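Local coordinates for glucose-6-phosphate 1-dehydrogenase (Kluyveromyces lactis, PDB 7E6I), which catalyses the NADP-dependent oxidation of glucose 6-phosphate to 6-phosphogluconolactone, the first and probably rate-limiting step of the oxidative pentose phosphate pathway, at residues Cys133-Leu136 with Lys137-Leu140; Pro258-Asp262 with Pro263-Arg267. One frame throughout, in Å; residues are numbered along the deposited sequence.

Contact 1. Residues Cys133-Leu136 with Lys137-Leu140; sequences CSKL and KENL
Lys135 and Glu138, one helical turn apart, form the ionic part of this contact. The ammonium NZ of Lys135 meets Glu138 OE2 at 3.0 Å on the syn side of the carboxylate, 23° out of its plane. Lys135 gets there by bending: CG stands anti to its own carbonyl carbon (chi1 -66°), and a second turn at chi2 folds the chain so that CD also lies against OE2. The same NZ makes a salt bridge to Asp94 and is probably drawn between two negative charges.

Backbone bonds run from Lys137 N to Cys133 O, from Glu138 N to Ser134 O and from Leu140 N to Leu136 O, the last at 2.8 Å. Lys135 O is gripped twice. Asn139 N reaches it at 2.8 Å in the usual helical way, while Asn139 ND2 curls back to the same oxygen at 3.0 Å, with that oxygen close to the plane of the amide. A further bond from ND2 to Asp94 helps fix the rotation of this amide.

The apolar part is made by Leu136 and Leu140, which run alongside one another, CD2 of Leu136 4.0 Å from CD1 of Leu140. Both rest on Phe120 of the sheet.

Leu140 is where the backbone leaves helical geometry, so this is the C-terminal end of helix 126-139, the crossover helix of a beta-alpha-beta unit between strands 117-122 and 146-152 in the Rossmann-type NADP-binding domain.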
# COMPACT_ATOMS: atom_id res chain seq x y z
N CYS A 133 -16.33 7.99 -13.90
CA CYS A 133 -15.76 9.33 -13.78
C CYS A 133 -16.36 10.27 -14.82
O CYS A 133 -16.76 11.39 -14.49
CB CYS A 133 -14.24 9.27 -13.90
SG CYS A 133 -13.45 8.69 -12.35
N SER A 134 -16.44 9.82 -16.08
CA SER A 134 -17.17 10.57 -17.09
C SER A 134 -18.57 10.94 -16.61
O SER A 134 -18.95 12.12 -16.62
CB SER A 134 -17.29 9.75 -18.39
OG SER A 134 -16.01 9.48 -18.92
N LYS A 135 -19.33 9.95 -16.15
CA LYS A 135 -20.71 10.20 -15.76
C LYS A 135 -20.80 11.20 -14.61
O LYS A 135 -21.60 12.14 -14.66
CB LYS A 135 -21.39 8.89 -15.40
CG LYS A 135 -21.55 7.94 -16.56
CD LYS A 135 -22.57 8.45 -17.55
CE LYS A 135 -22.29 7.91 -18.94
NZ LYS A 135 -22.63 8.88 -20.00
N LEU A 136 -19.98 11.02 -13.57
CA LEU A 136 -19.95 11.99 -12.48
C LEU A 136 -19.63 13.39 -12.99
O LEU A 136 -20.22 14.38 -12.54
CB LEU A 136 -18.93 11.57 -11.42
CG LEU A 136 -19.24 10.36 -10.56
CD1 LEU A 136 -17.98 10.01 -9.75
CD2 LEU A 136 -20.41 10.65 -9.66
N LYS A 137 -18.68 13.49 -13.92
CA LYS A 137 -18.31 14.80 -14.44
C LYS A 137 -19.39 15.37 -15.36
O LYS A 137 -19.61 16.59 -15.36
CB LYS A 137 -16.97 14.69 -15.17
CG LYS A 137 -16.36 16.00 -15.60
CD LYS A 137 -16.09 16.95 -14.43
CE LYS A 137 -15.25 18.15 -14.90
NZ LYS A 137 -14.84 19.04 -13.78
N GLU A 138 -20.07 14.53 -16.14
CA GLU A 138 -21.13 15.02 -17.03
C GLU A 138 -22.41 15.37 -16.27
O GLU A 138 -23.12 16.28 -16.68
CB GLU A 138 -21.46 13.98 -18.11
CG GLU A 138 -20.27 13.44 -18.94
CD GLU A 138 -20.51 12.03 -19.55
OE1 GLU A 138 -20.18 11.81 -20.74
OE2 GLU A 138 -21.03 11.13 -18.84
N ASN A 139 -22.71 14.67 -15.17
CA ASN A 139 -24.02 14.75 -14.54
C ASN A 139 -24.01 15.25 -13.11
O ASN A 139 -24.96 15.93 -12.71
CB ASN A 139 -24.70 13.37 -14.56
CG ASN A 139 -24.96 12.86 -15.97
OD1 ASN A 139 -25.98 13.18 -16.58
ND2 ASN A 139 -24.03 12.08 -16.50
N LEU A 140 -22.98 14.95 -12.32
CA LEU A 140 -23.01 15.17 -10.88
C LEU A 140 -21.79 15.95 -10.40
O LEU A 140 -21.11 15.57 -9.45
CB LEU A 140 -23.08 13.83 -10.16
CG LEU A 140 -23.93 13.66 -8.90
CD1 LEU A 140 -23.94 12.18 -8.52
CD2 LEU A 140 -23.45 14.52 -7.74

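Contact 2. Residues Pro258-Asp262 with Pro263-Arg267; sequences PVSFD and PESVR
The hydroxyls of Ser260 and Ser265 face each other across the turn, OG to OG at 2.9 Å in a hydrogen bond that either could donate. Ser265 points its side chain toward the loop, with OG set beside its own backbone N (chi1 -80°), and this brings the hydroxyl to Ser260. Ser260 OG also accepts from Asp262 N at 2.9 Å, which closes an ST turn. With alanine in place of Ser260, the Ser265 hydroxyl and the Asp262 amide are likely to lose this shared partner, and the loop would probably be freer to shift against the helix.

Asp262 is the N-cap. Its CG lies anti to the backbone N (chi1 -164°), which swings the carboxylate forward over the first turn. OD1 accepts a hydrogen bond from Glu264 N at 2.9 Å, fairly straight (163°), although the amide approaches from above the carboxylate plane. The carbonyl of the same residue accepts from Ser265 N at 2.8 Å.

The Pro258 ring runs alongside Val266, CG of Pro258 4.0 Å from CG2 of Val266; CB of Pro258 rests near the carbonyl of Ser265. Beyond the cap, Glu264 turns to Arg267, whose NE meets OE1 at 2.9 Å with that oxygen at the edge of the guanidinium, in its plane. OE1 has a second cationic partner in Arg432, and Arg267 NH1 bonds to the carbonyl of Phe430.

The loop thus leads from helix 236-254 into helix 263-276, whose first turn packs through Pro263 and Arg267 against the loop at 426-432, just ahead of helix 433-451.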
# COMPACT_ATOMS: atom_id res chain seq x y z
N PRO A 258 10.84 16.72 3.09
CA PRO A 258 9.96 17.74 2.50
C PRO A 258 10.28 19.11 3.09
O PRO A 258 10.48 19.26 4.30
CB PRO A 258 8.55 17.26 2.86
CG PRO A 258 8.69 15.90 3.51
CD PRO A 258 10.13 15.64 3.79
N VAL A 259 10.40 20.11 2.21
CA VAL A 259 10.87 21.40 2.71
C VAL A 259 9.73 22.27 3.21
O VAL A 259 9.97 23.24 3.94
CB VAL A 259 11.76 22.13 1.67
CG1 VAL A 259 12.05 21.23 0.48
CG2 VAL A 259 11.16 23.42 1.24
N SER A 260 8.48 21.93 2.90
CA SER A 260 7.35 22.67 3.43
C SER A 260 6.41 21.69 4.12
O SER A 260 6.66 20.48 4.14
CB SER A 260 6.64 23.47 2.33
OG SER A 260 5.44 22.85 1.95
N PHE A 261 5.31 22.20 4.68
CA PHE A 261 4.30 21.35 5.32
C PHE A 261 3.15 21.02 4.39
O PHE A 261 2.26 20.27 4.79
CB PHE A 261 3.77 22.00 6.61
CG PHE A 261 4.75 21.95 7.74
CD1 PHE A 261 5.70 22.96 7.89
CD2 PHE A 261 4.76 20.89 8.64
CE1 PHE A 261 6.63 22.91 8.93
CE2 PHE A 261 5.70 20.83 9.68
CZ PHE A 261 6.63 21.85 9.82
N ASP A 262 3.16 21.53 3.18
CA ASP A 262 2.18 21.13 2.18
C ASP A 262 2.27 19.64 1.91
O ASP A 262 3.38 19.11 1.74
CB ASP A 262 2.41 21.92 0.90
CG ASP A 262 1.23 21.88 -0.03
OD1 ASP A 262 0.61 20.81 -0.21
OD2 ASP A 262 0.93 22.95 -0.61
N PRO A 263 1.16 18.91 1.88
CA PRO A 263 1.21 17.51 1.46
C PRO A 263 1.91 17.31 0.13
O PRO A 263 2.61 16.29 -0.05
CB PRO A 263 -0.27 17.13 1.38
CG PRO A 263 -0.88 17.96 2.44
CD PRO A 263 -0.19 19.29 2.34
N GLU A 264 1.77 18.25 -0.79
CA GLU A 264 2.47 18.10 -2.06
C GLU A 264 3.98 18.20 -1.91
O GLU A 264 4.70 17.84 -2.84
CB GLU A 264 1.98 19.15 -3.06
CG GLU A 264 0.51 19.07 -3.42
CD GLU A 264 0.09 17.70 -3.95
OE1 GLU A 264 0.96 16.89 -4.38
OE2 GLU A 264 -1.14 17.45 -3.97
N SER A 265 4.48 18.71 -0.79
CA SER A 265 5.92 18.65 -0.59
C SER A 265 6.38 17.24 -0.28
O SER A 265 7.47 16.84 -0.70
CB SER A 265 6.37 19.62 0.50
OG SER A 265 6.44 20.93 -0.03
N VAL A 266 5.56 16.46 0.43
CA VAL A 266 5.85 15.03 0.59
C VAL A 266 5.89 14.37 -0.77
O VAL A 266 6.82 13.61 -1.10
CB VAL A 266 4.80 14.36 1.49
CG1 VAL A 266 5.04 12.90 1.53
CG2 VAL A 266 4.87 14.93 2.90
N ARG A 267 4.90 14.66 -1.59
CA ARG A 267 4.79 13.97 -2.87
C ARG A 267 5.91 14.41 -3.82
O ARG A 267 6.48 13.58 -4.52
CB ARG A 267 3.40 14.19 -3.43
CG ARG A 267 2.53 12.98 -3.20
CD ARG A 267 1.09 13.24 -2.83
NE ARG A 267 0.37 14.08 -3.76
CZ ARG A 267 -0.73 13.72 -4.43
NH1 ARG A 267 -1.24 12.50 -4.33
NH2 ARG A 267 -1.32 14.61 -5.22

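From the N terminus, the chain passes strand 117-122 before contact 1, which spans the end of helix 126-139 and the first residue beyond it and leads on toward strand 146-152 of the parallel sheet. Nearly 120 residues later, contact 2 folds the loop after helix 236-254 back onto the start of helix 263-276. Both are local: contact 1 runs along a helix end and closes no loop, contact 2 closes the short turn at a helix start. They follow in series, neither nested nor crossing. Contact 1 finishes a helix in the Rossmann-type coenzyme domain, contact 2 begins one in the C-terminal domain. Their centres are about 31 Å apart and their nearest atoms about 15 Å, so they do not touch.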